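Local coordinates for protein glutamine synthetase (Helicobacter pylori, PDB 5ZLI) that belongs to the glutamine synthetase I-beta family and joins a beta-grasp domain to a larger catalytic domain in a twelve-subunit assembly, at residues E25-R30 and V95-D100; G36-I41 and V245-Y250; K112-I117 and S374-L379. One frame throughout, in Å; residues are numbered along the deposited sequence.

Interaction 1: residues E25-R30 and V95-D100; sequences EFVDFR and VVVFCD
The guanidinium of Arg30 lies flat against Val96. CG2 of Val96 sits 3.6 Å above the plane of the Arg30 guanidinium, over its centre. CG1 of Val96 packs on the aliphatic part, 3.5 Å from CD of Arg30. At the edge of the group, in its plane, is Asp28 OD2. CG of Asp28 is anti to the backbone N (chi1 -155°). Arg30 holds OD2 side-on through two hydrogen bonds: NE (2.8 Å) comes from above the carboxylate plane, and NH2 nearly along the C-O bond. NH2 forms the salt bridge, within the strand, and has a second acidic partner, Asp87. Two carboxylates would offset the charge of the buried guanidinium. On the other face of the sheet, Val27 O lies 4.1 Å above the plane of the Phe29 ring, offset toward its rim. SG of Cys99 approaches obliquely, 5.0 Å from the Phe29 centroid, a sulfur-aromatic contact. On the same face of the sheet as Phe29, Val27 CG1 touches Val97 CG1 at 3.5 Å.

The backbones pair in parallel. Val95 N bonds to Phe26 O, and Asp28 N to Val95 O at 2.9 Å, nearly straight at 179°. Val97 N then bonds to Asp28 O, and Arg30 N to Val97 O at 2.8 Å. This buried parallel pair belongs to the mixed sheet of the beta-grasp domain of glutamine synthetase.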
loop_
_atom_site.group_PDB
_atom_site.type_symbol
_atom_site.label_atom_id
_atom_site.label_comp_id
_atom_site.label_asym_id
_atom_site.label_seq_id
_atom_site.Cartn_x
_atom_site.Cartn_y
_atom_site.Cartn_z
ATOM N N GLU B 25 20.429 -37.759 28.191
ATOM C CA GLU B 25 21.291 -36.690 28.600
ATOM C C GLU B 25 20.633 -35.749 29.567
ATOM O O GLU B 25 21.338 -34.931 30.153
ATOM C CB GLU B 25 21.801 -35.946 27.381
ATOM C CG GLU B 25 22.379 -36.905 26.384
ATOM C CD GLU B 25 23.393 -36.218 25.509
ATOM O OE1 GLU B 25 23.010 -35.170 24.950
ATOM O OE2 GLU B 25 24.559 -36.692 25.408
ATOM N N PHE B 26 19.311 -35.826 29.732
ATOM C CA PHE B 26 18.606 -34.983 30.684
ATOM C C PHE B 26 17.493 -35.795 31.320
ATOM O O PHE B 26 16.828 -36.590 30.647
ATOM C CB PHE B 26 18.067 -33.717 30.004
ATOM C CG PHE B 26 19.158 -32.816 29.543
ATOM C CD1 PHE B 26 19.730 -32.983 28.286
ATOM C CD2 PHE B 26 19.691 -31.870 30.394
ATOM C CE1 PHE B 26 20.800 -32.191 27.880
ATOM C CE2 PHE B 26 20.744 -31.074 29.998
ATOM C CZ PHE B 26 21.298 -31.231 28.734
ATOM N N VAL B 27 17.279 -35.580 32.613
ATOM C CA VAL B 27 16.178 -36.211 33.321
ATOM C C VAL B 27 15.202 -35.100 33.702
ATOM O O VAL B 27 15.562 -34.147 34.412
ATOM C CB VAL B 27 16.667 -37.001 34.549
ATOM C CG1 VAL B 27 15.515 -37.690 35.260
ATOM C CG2 VAL B 27 17.684 -38.039 34.146
ATOM N N ASP B 28 13.960 -35.245 33.257
ATOM C CA ASP B 28 12.937 -34.210 33.340
ATOM C C ASP B 28 11.991 -34.627 34.468
ATOM O O ASP B 28 11.056 -35.405 34.271
ATOM C CB ASP B 28 12.212 -34.063 31.984
ATOM C CG ASP B 28 11.595 -32.676 31.779
ATOM O OD1 ASP B 28 12.037 -31.719 32.464
ATOM O OD2 ASP B 28 10.691 -32.539 30.913
ATOM N N PHE B 29 12.252 -34.122 35.670
ATOM C CA PHE B 29 11.420 -34.471 36.812
ATOM C C PHE B 29 10.148 -33.664 36.709
ATOM O O PHE B 29 10.198 -32.433 36.758
ATOM C CB PHE B 29 12.128 -34.168 38.125
ATOM C CG PHE B 29 13.421 -34.870 38.275
ATOM C CD1 PHE B 29 13.457 -36.243 38.297
ATOM C CD2 PHE B 29 14.595 -34.177 38.435
ATOM C CE1 PHE B 29 14.657 -36.937 38.436
ATOM C CE2 PHE B 29 15.799 -34.855 38.586
ATOM C CZ PHE B 29 15.833 -36.241 38.581
ATOM N N ARG B 30 9.009 -34.335 36.626
ATOM C CA ARG B 30 7.760 -33.621 36.449
ATOM C C ARG B 30 6.816 -33.838 37.622
ATOM O O ARG B 30 6.789 -34.914 38.237
ATOM C CB ARG B 30 7.119 -34.010 35.155
ATOM C CG ARG B 30 7.963 -33.563 34.025
ATOM C CD ARG B 30 7.172 -33.450 32.765
ATOM N NE ARG B 30 8.077 -33.096 31.693
ATOM C CZ ARG B 30 7.749 -33.156 30.421
ATOM N NH1 ARG B 30 6.534 -33.576 30.103
ATOM N NH2 ARG B 30 8.634 -32.818 29.483
ATOM N N VAL B 95 14.488 -38.235 29.599
ATOM C CA VAL B 95 13.506 -39.156 30.146
ATOM C C VAL B 95 12.706 -38.407 31.193
ATOM O O VAL B 95 13.270 -37.761 32.081
ATOM C CB VAL B 95 14.139 -40.441 30.706
ATOM C CG1 VAL B 95 15.212 -40.130 31.726
ATOM C CG2 VAL B 95 13.051 -41.333 31.278
ATOM N N VAL B 96 11.439 -38.512 31.107
ATOM C CA VAL B 96 10.576 -37.840 32.054
ATOM C C VAL B 96 10.277 -38.815 33.174
ATOM O O VAL B 96 10.099 -40.018 32.943
ATOM C CB VAL B 96 9.292 -37.333 31.372
ATOM C CG1 VAL B 96 8.374 -36.670 32.377
ATOM C CG2 VAL B 96 9.631 -36.355 30.252
ATOM N N VAL B 97 10.294 -38.312 34.400
ATOM C CA VAL B 97 10.028 -39.126 35.572
ATOM C C VAL B 97 9.121 -38.334 36.496
ATOM O O VAL B 97 9.283 -37.118 36.639
ATOM C CB VAL B 97 11.324 -39.559 36.274
ATOM C CG1 VAL B 97 12.253 -38.395 36.326
ATOM C CG2 VAL B 97 11.016 -40.137 37.673
ATOM N N PHE B 98 8.095 -39.005 37.021
ATOM C CA PHE B 98 7.138 -38.383 37.920
ATOM C C PHE B 98 7.742 -38.121 39.298
ATOM O O PHE B 98 8.751 -38.707 39.686
ATOM C CB PHE B 98 5.882 -39.245 38.063
ATOM C CG PHE B 98 4.998 -39.263 36.847
ATOM C CD1 PHE B 98 3.993 -38.301 36.697
ATOM C CD2 PHE B 98 5.134 -40.250 35.866
ATOM C CE1 PHE B 98 3.143 -38.320 35.594
ATOM C CE2 PHE B 98 4.289 -40.272 34.742
ATOM C CZ PHE B 98 3.296 -39.305 34.615
ATOM N N CYS B 99 7.123 -37.183 40.019
ATOM C CA CYS B 99 7.557 -36.821 41.360
ATOM C C CYS B 99 6.371 -36.401 42.224
ATOM O O CYS B 99 5.328 -35.972 41.727
ATOM C CB CYS B 99 8.606 -35.706 41.312
ATOM S SG CYS B 99 10.101 -36.176 40.396
ATOM N N ASP B 100 6.527 -36.585 43.527
ATOM C CA ASP B 100 5.693 -35.953 44.541
ATOM C C ASP B 100 6.525 -34.980 45.354
ATOM O O ASP B 100 7.753 -35.051 45.380
ATOM C CB ASP B 100 5.031 -36.973 45.464
ATOM C CG ASP B 100 4.063 -37.883 44.719
ATOM O OD1 ASP B 100 3.053 -37.348 44.204
ATOM O OD2 ASP B 100 4.306 -39.119 44.646
#

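Interaction 2: residues G36-I41 and V245-Y250; sequences GTWNHI and VQKLKY
Trp38 and Gln246 carry most of this contact, with Tyr250 at the ring's edge. It joins strand 38-44 of the beta-grasp sheet to helix 238-258 of the catalytic domain. The short strand and helix segments run at 84° to each other, with their axes 10.6 Å apart. Trp38 reaches across to the helix.

The six-membered ring of the indole packs against the helix at Gln246, Lys247 and Tyr250. CB of Gln246 sits over the face of that ring, 3.9 Å from its centroid, in a CH-pi contact only 11° off the normal. The Trp38 and Gln246 side chains run antiparallel past one another. The rim carbon CZ3 of Trp38 meets CB of Tyr250 at 3.7 Å, with that CB in the indole plane. The edge of Trp38 is directed at the face of the Tyr250 ring, in an offset edge-to-face pair with planes at 80°. Farther along the rim, CH2 of Trp38 touches CG of Lys247 at 4.0 Å.

Arg30 adds cation-pi contacts to both Trp38 and Tyr250, and Phe98 also meets the indole. The hydroxyl of Tyr250 bonds to Asp87, and the amine of Lys247 bonds to Val213 O. Val193 of a neighbouring subunit packs on Trp38.

The Gln246 chain bends at chi2. Its NE2 donates to the carbonyl oxygen Gly36 O at 3.2 Å, and this oxygen is met from above its carbonyl plane.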
loop_
_atom_site.group_PDB
_atom_site.type_symbol
_atom_site.label_atom_id
_atom_site.label_comp_id
_atom_site.label_asym_id
_atom_site.label_seq_id
_atom_site.Cartn_x
_atom_site.Cartn_y
_atom_site.Cartn_z
ATOM N N GLY B 36 -3.224 -28.196 38.411
ATOM C CA GLY B 36 -3.191 -29.171 37.342
ATOM C C GLY B 36 -2.079 -28.934 36.352
ATOM O O GLY B 36 -1.983 -29.655 35.349
ATOM N N THR B 37 -1.313 -27.881 36.540
ATOM C CA THR B 37 -0.221 -27.632 35.631
ATOM C C THR B 37 0.884 -28.637 35.849
ATOM O O THR B 37 1.328 -28.851 36.977
ATOM C CB THR B 37 0.312 -26.230 35.819
ATOM O OG1 THR B 37 -0.720 -25.302 35.486
ATOM C CG2 THR B 37 1.541 -26.028 34.926
ATOM N N TRP B 38 1.356 -29.224 34.775
ATOM C CA TRP B 38 2.499 -30.090 34.867
ATOM C C TRP B 38 3.743 -29.204 34.806
ATOM O O TRP B 38 3.878 -28.360 33.911
ATOM C CB TRP B 38 2.448 -31.117 33.741
ATOM C CG TRP B 38 2.955 -32.445 34.105
ATOM C CD1 TRP B 38 3.256 -32.903 35.347
ATOM C CD2 TRP B 38 3.231 -33.511 33.206
ATOM N NE1 TRP B 38 3.724 -34.198 35.279
ATOM C CE2 TRP B 38 3.703 -34.596 33.974
ATOM C CE3 TRP B 38 3.123 -33.654 31.823
ATOM C CZ2 TRP B 38 4.062 -35.796 33.412
ATOM C CZ3 TRP B 38 3.480 -34.840 31.269
ATOM C CH2 TRP B 38 3.946 -35.906 32.059
ATOM N N ASN B 39 4.645 -29.390 35.765
ATOM C CA ASN B 39 5.854 -28.591 35.870
ATOM C C ASN B 39 7.064 -29.503 35.751
ATOM O O ASN B 39 6.954 -30.715 35.933
ATOM C CB ASN B 39 5.901 -27.803 37.179
ATOM C CG ASN B 39 4.805 -26.776 37.278
ATOM O OD1 ASN B 39 5.030 -25.613 36.994
ATOM N ND2 ASN B 39 3.609 -27.194 37.694
ATOM N N HIS B 40 8.201 -28.941 35.326
ATOM C CA HIS B 40 9.398 -29.765 35.178
ATOM C C HIS B 40 10.662 -28.995 35.544
ATOM O O HIS B 40 10.698 -27.760 35.585
ATOM C CB HIS B 40 9.537 -30.342 33.764
ATOM C CG HIS B 40 9.908 -29.336 32.719
ATOM N ND1 HIS B 40 10.961 -29.521 31.850
ATOM C CD2 HIS B 40 9.375 -28.132 32.412
ATOM C CE1 HIS B 40 11.055 -28.479 31.045
ATOM N NE2 HIS B 40 10.106 -27.620 31.367
ATOM N N ILE B 41 11.707 -29.773 35.790
ATOM C CA ILE B 41 13.047 -29.307 36.107
ATOM C C ILE B 41 14.002 -30.377 35.606
ATOM O O ILE B 41 13.895 -31.546 35.977
ATOM C CB ILE B 41 13.217 -29.028 37.613
ATOM C CG1 ILE B 41 14.695 -28.964 37.987
ATOM C CG2 ILE B 41 12.495 -30.028 38.423
ATOM C CD1 ILE B 41 14.943 -28.627 39.439
ATOM N N VAL B 245 -3.324 -39.096 32.149
ATOM C CA VAL B 245 -3.979 -37.873 31.719
ATOM C C VAL B 245 -2.954 -36.757 31.560
ATOM O O VAL B 245 -2.937 -36.069 30.535
ATOM C CB VAL B 245 -5.105 -37.508 32.696
ATOM C CG1 VAL B 245 -5.586 -36.061 32.491
ATOM C CG2 VAL B 245 -6.255 -38.534 32.568
ATOM N N GLN B 246 -2.057 -36.580 32.546
ATOM C CA GLN B 246 -0.982 -35.589 32.387
ATOM C C GLN B 246 -0.161 -35.835 31.118
ATOM O O GLN B 246 0.109 -34.902 30.358
ATOM C CB GLN B 246 -0.044 -35.547 33.608
ATOM C CG GLN B 246 -0.637 -35.028 34.917
ATOM C CD GLN B 246 -1.316 -33.650 34.809
ATOM O OE1 GLN B 246 -2.433 -33.548 34.306
ATOM N NE2 GLN B 246 -0.620 -32.589 35.230
ATOM N N LYS B 247 0.254 -37.085 30.877
ATOM C CA LYS B 247 1.010 -37.410 29.660
ATOM C C LYS B 247 0.203 -37.081 28.401
ATOM O O LYS B 247 0.701 -36.404 27.497
ATOM C CB LYS B 247 1.410 -38.884 29.643
ATOM C CG LYS B 247 2.424 -39.359 30.666
ATOM C CD LYS B 247 2.962 -40.738 30.181
ATOM C CE LYS B 247 3.691 -41.523 31.262
ATOM N NZ LYS B 247 4.244 -42.796 30.777
ATOM N N LEU B 248 -1.019 -37.626 28.301
ATOM C CA LEU B 248 -1.924 -37.354 27.184
ATOM C C LEU B 248 -2.087 -35.858 26.887
ATOM O O LEU B 248 -1.982 -35.440 25.724
ATOM C CB LEU B 248 -3.286 -38.002 27.472
ATOM C CG LEU B 248 -4.580 -37.954 26.627
ATOM C CD1 LEU B 248 -5.381 -36.657 26.725
ATOM C CD2 LEU B 248 -4.270 -38.188 25.203
ATOM N N LYS B 249 -2.382 -35.037 27.912
ATOM C CA LYS B 249 -2.513 -33.590 27.683
ATOM C C LYS B 249 -1.244 -33.004 27.061
ATOM O O LYS B 249 -1.296 -32.300 26.050
ATOM C CB LYS B 249 -2.867 -32.863 28.993
ATOM C CG LYS B 249 -4.349 -32.991 29.462
ATOM C CD LYS B 249 -4.560 -32.274 30.802
ATOM C CE LYS B 249 -5.962 -32.545 31.409
ATOM N NZ LYS B 249 -6.178 -32.005 32.822
ATOM N N TYR B 250 -0.095 -33.349 27.618
ATOM C CA TYR B 250 1.190 -32.933 27.069
ATOM C C TYR B 250 1.376 -33.406 25.628
ATOM O O TYR B 250 1.904 -32.670 24.792
ATOM C CB TYR B 250 2.283 -33.501 27.978
ATOM C CG TYR B 250 3.698 -33.331 27.525
ATOM C CD1 TYR B 250 4.247 -32.075 27.322
ATOM C CD2 TYR B 250 4.521 -34.452 27.340
ATOM C CE1 TYR B 250 5.580 -31.923 26.922
ATOM C CE2 TYR B 250 5.865 -34.308 26.932
ATOM C CZ TYR B 250 6.377 -33.041 26.729
ATOM O OH TYR B 250 7.676 -32.890 26.337
#

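Interaction 3: residues K112-I117 and S374-L379; sequences KCPRSI and SSNPYL
The aliphatic part of Arg115 crosses over one face of the Tyr378 ring. Its CB is 3.9 Å above the plane of the Tyr378 ring, over the centre. CG, anti to the backbone N (chi1 -164°), comes within 3.5 Å of Tyr378 CE1 and makes a CH-pi contact with the face. CD moves on to the phenol end, 3.7 Å from Tyr378 OH. The chain then bends at chi3, which places NE. The guanidinium and ring planes are 89° apart. The tip is held by acids: NH1 pairs with Asp243 and NH2 with Asp80.

Pro114 packs next to it, against Leu379 and Asn376. CB of Pro114 touches CD2 of Leu379 at 3.5 Å, and CG of Pro114 packs on ND2 of Asn376 at 3.6 Å. Leu379 CD2 also reaches Ile117 CD1. Asn376 caps the helix that starts at Pro377: its OD1 accepts from Tyr378 N at 3.0 Å. Its ND2 bonds to Ile34 O.

The contact joins the first turns of helices 114-128 and 377-393 in the catalytic domain. Their meeting is mainly apolar, through proline, leucine, isoleucine, the tyrosine ring and the aliphatic part of an arginine. The guanidinium of Arg115 and ND2 of Asn376 have partners beyond it, while OD1 of Asn376 is used in the cap.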
loop_
_atom_site.group_PDB
_atom_site.type_symbol
_atom_site.label_atom_id
_atom_site.label_comp_id
_atom_site.label_asym_id
_atom_site.label_seq_id
_atom_site.Cartn_x
_atom_site.Cartn_y
_atom_site.Cartn_z
ATOM N N LYS B 112 -0.509 -31.189 50.626
ATOM C CA LYS B 112 -1.104 -30.362 49.577
ATOM C C LYS B 112 -0.572 -30.716 48.198
ATOM O O LYS B 112 -0.912 -30.040 47.218
ATOM C CB LYS B 112 -0.857 -28.876 49.866
ATOM C CG LYS B 112 -1.433 -28.389 51.180
ATOM C CD LYS B 112 -1.552 -26.878 51.259
ATOM C CE LYS B 112 -0.237 -26.242 51.616
ATOM N NZ LYS B 112 -0.444 -24.824 52.026
ATOM N N CYS B 113 0.177 -31.821 48.095
ATOM C CA CYS B 113 0.653 -32.316 46.816
ATOM C C CYS B 113 -0.459 -33.166 46.215
ATOM O O CYS B 113 -0.767 -34.227 46.757
ATOM C CB CYS B 113 1.933 -33.128 46.987
ATOM S SG CYS B 113 2.396 -34.054 45.496
ATOM N N PRO B 114 -1.072 -32.747 45.107
ATOM C CA PRO B 114 -2.217 -33.488 44.576
ATOM C C PRO B 114 -1.910 -34.940 44.272
ATOM O O PRO B 114 -2.749 -35.820 44.510
ATOM C CB PRO B 114 -2.560 -32.712 43.305
ATOM C CG PRO B 114 -1.999 -31.382 43.498
ATOM C CD PRO B 114 -0.743 -31.585 44.269
ATOM N N ARG B 115 -0.768 -35.209 43.647
ATOM C CA ARG B 115 -0.414 -36.597 43.396
ATOM C C ARG B 115 -0.200 -37.375 44.712
ATOM O O ARG B 115 -0.459 -38.588 44.765
ATOM C CB ARG B 115 0.799 -36.630 42.475
ATOM C CG ARG B 115 1.013 -37.949 41.875
ATOM C CD ARG B 115 2.113 -37.977 40.851
ATOM N NE ARG B 115 3.052 -38.994 41.303
ATOM C CZ ARG B 115 3.110 -40.243 40.855
ATOM N NH1 ARG B 115 2.300 -40.652 39.897
ATOM N NH2 ARG B 115 3.988 -41.084 41.377
ATOM N N SER B 116 0.242 -36.694 45.788
ATOM C CA SER B 116 0.311 -37.326 47.109
ATOM C C SER B 116 -1.085 -37.615 47.652
ATOM O O SER B 116 -1.314 -38.639 48.310
ATOM C CB SER B 116 1.080 -36.447 48.091
ATOM O OG SER B 116 2.471 -36.435 47.844
ATOM N N ILE B 117 -2.016 -36.685 47.448
ATOM C CA ILE B 117 -3.407 -36.951 47.787
ATOM C C ILE B 117 -3.910 -38.194 47.058
ATOM O O ILE B 117 -4.553 -39.057 47.660
ATOM C CB ILE B 117 -4.280 -35.713 47.478
ATOM C CG1 ILE B 117 -3.882 -34.543 48.396
ATOM C CG2 ILE B 117 -5.805 -36.032 47.546
ATOM C CD1 ILE B 117 -4.619 -33.220 48.140
ATOM N N SER B 374 -10.337 -29.277 32.894
ATOM C CA SER B 374 -9.863 -28.192 33.747
ATOM C C SER B 374 -9.639 -28.677 35.167
ATOM O O SER B 374 -9.157 -27.920 36.015
ATOM C CB SER B 374 -10.851 -27.007 33.681
ATOM O OG SER B 374 -11.364 -26.619 34.943
ATOM N N SER B 375 -10.063 -29.890 35.462
ATOM C CA SER B 375 -9.856 -30.466 36.773
ATOM C C SER B 375 -8.434 -30.993 36.919
ATOM O O SER B 375 -7.853 -31.538 35.978
ATOM C CB SER B 375 -10.871 -31.587 36.975
ATOM O OG SER B 375 -10.714 -32.553 35.945
ATOM N N ASN B 376 -7.908 -30.904 38.131
ATOM C CA ASN B 376 -6.697 -31.645 38.417
ATOM C C ASN B 376 -7.071 -33.111 38.489
ATOM O O ASN B 376 -7.828 -33.502 39.397
ATOM C CB ASN B 376 -6.048 -31.192 39.723
ATOM C CG ASN B 376 -4.660 -31.821 39.957
ATOM O OD1 ASN B 376 -4.436 -33.024 39.730
ATOM N ND2 ASN B 376 -3.724 -30.997 40.406
ATOM N N PRO B 377 -6.575 -33.945 37.567
ATOM C CA PRO B 377 -6.949 -35.375 37.561
ATOM C C PRO B 377 -6.689 -36.101 38.882
ATOM O O PRO B 377 -7.473 -36.980 39.268
ATOM C CB PRO B 377 -6.087 -35.945 36.422
ATOM C CG PRO B 377 -4.986 -34.947 36.243
ATOM C CD PRO B 377 -5.600 -33.620 36.523
ATOM N N TYR B 378 -5.618 -35.755 39.591
ATOM C CA TYR B 378 -5.367 -36.385 40.879
ATOM C C TYR B 378 -6.485 -36.063 41.862
ATOM O O TYR B 378 -7.166 -36.963 42.376
ATOM C CB TYR B 378 -4.003 -35.949 41.401
ATOM C CG TYR B 378 -2.912 -36.324 40.444
ATOM C CD1 TYR B 378 -2.497 -37.646 40.337
ATOM C CD2 TYR B 378 -2.290 -35.367 39.652
ATOM C CE1 TYR B 378 -1.502 -38.019 39.458
ATOM C CE2 TYR B 378 -1.287 -35.734 38.778
ATOM C CZ TYR B 378 -0.904 -37.070 38.691
ATOM O OH TYR B 378 0.069 -37.436 37.822
ATOM N N LEU B 379 -6.730 -34.768 42.072
ATOM C CA LEU B 379 -7.757 -34.331 43.007
ATOM C C LEU B 379 -9.121 -34.836 42.563
ATOM O O LEU B 379 -9.848 -35.435 43.357
ATOM C CB LEU B 379 -7.743 -32.796 43.119
ATOM C CG LEU B 379 -6.444 -32.044 43.534
ATOM C CD1 LEU B 379 -6.721 -30.585 43.795
ATOM C CD2 LEU B 379 -5.741 -32.631 44.749
#

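The three contacts form a connected path from the beta-grasp sheet into the catalytic domain. Interactions 1 and 2 have centres about 11 Å apart and share that sheet, where strands 26-32 and 38-44 are antiparallel neighbours. Asp28 OD1 probably bonds to His40 ND1 between them. Interaction 3 lies about 12 Å from interaction 2 and 18 Å from interaction 1, centre to centre. A long, weak ion pair between Asp100 OD1 and Arg115 NE connects interactions 1 and 3. Along the chain, interaction 1 closes before interaction 3 opens, while interaction 2 crosses both. Interaction 2 thus ties the two domains, and interactions 1 and 2 also touch a neighbouring subunit.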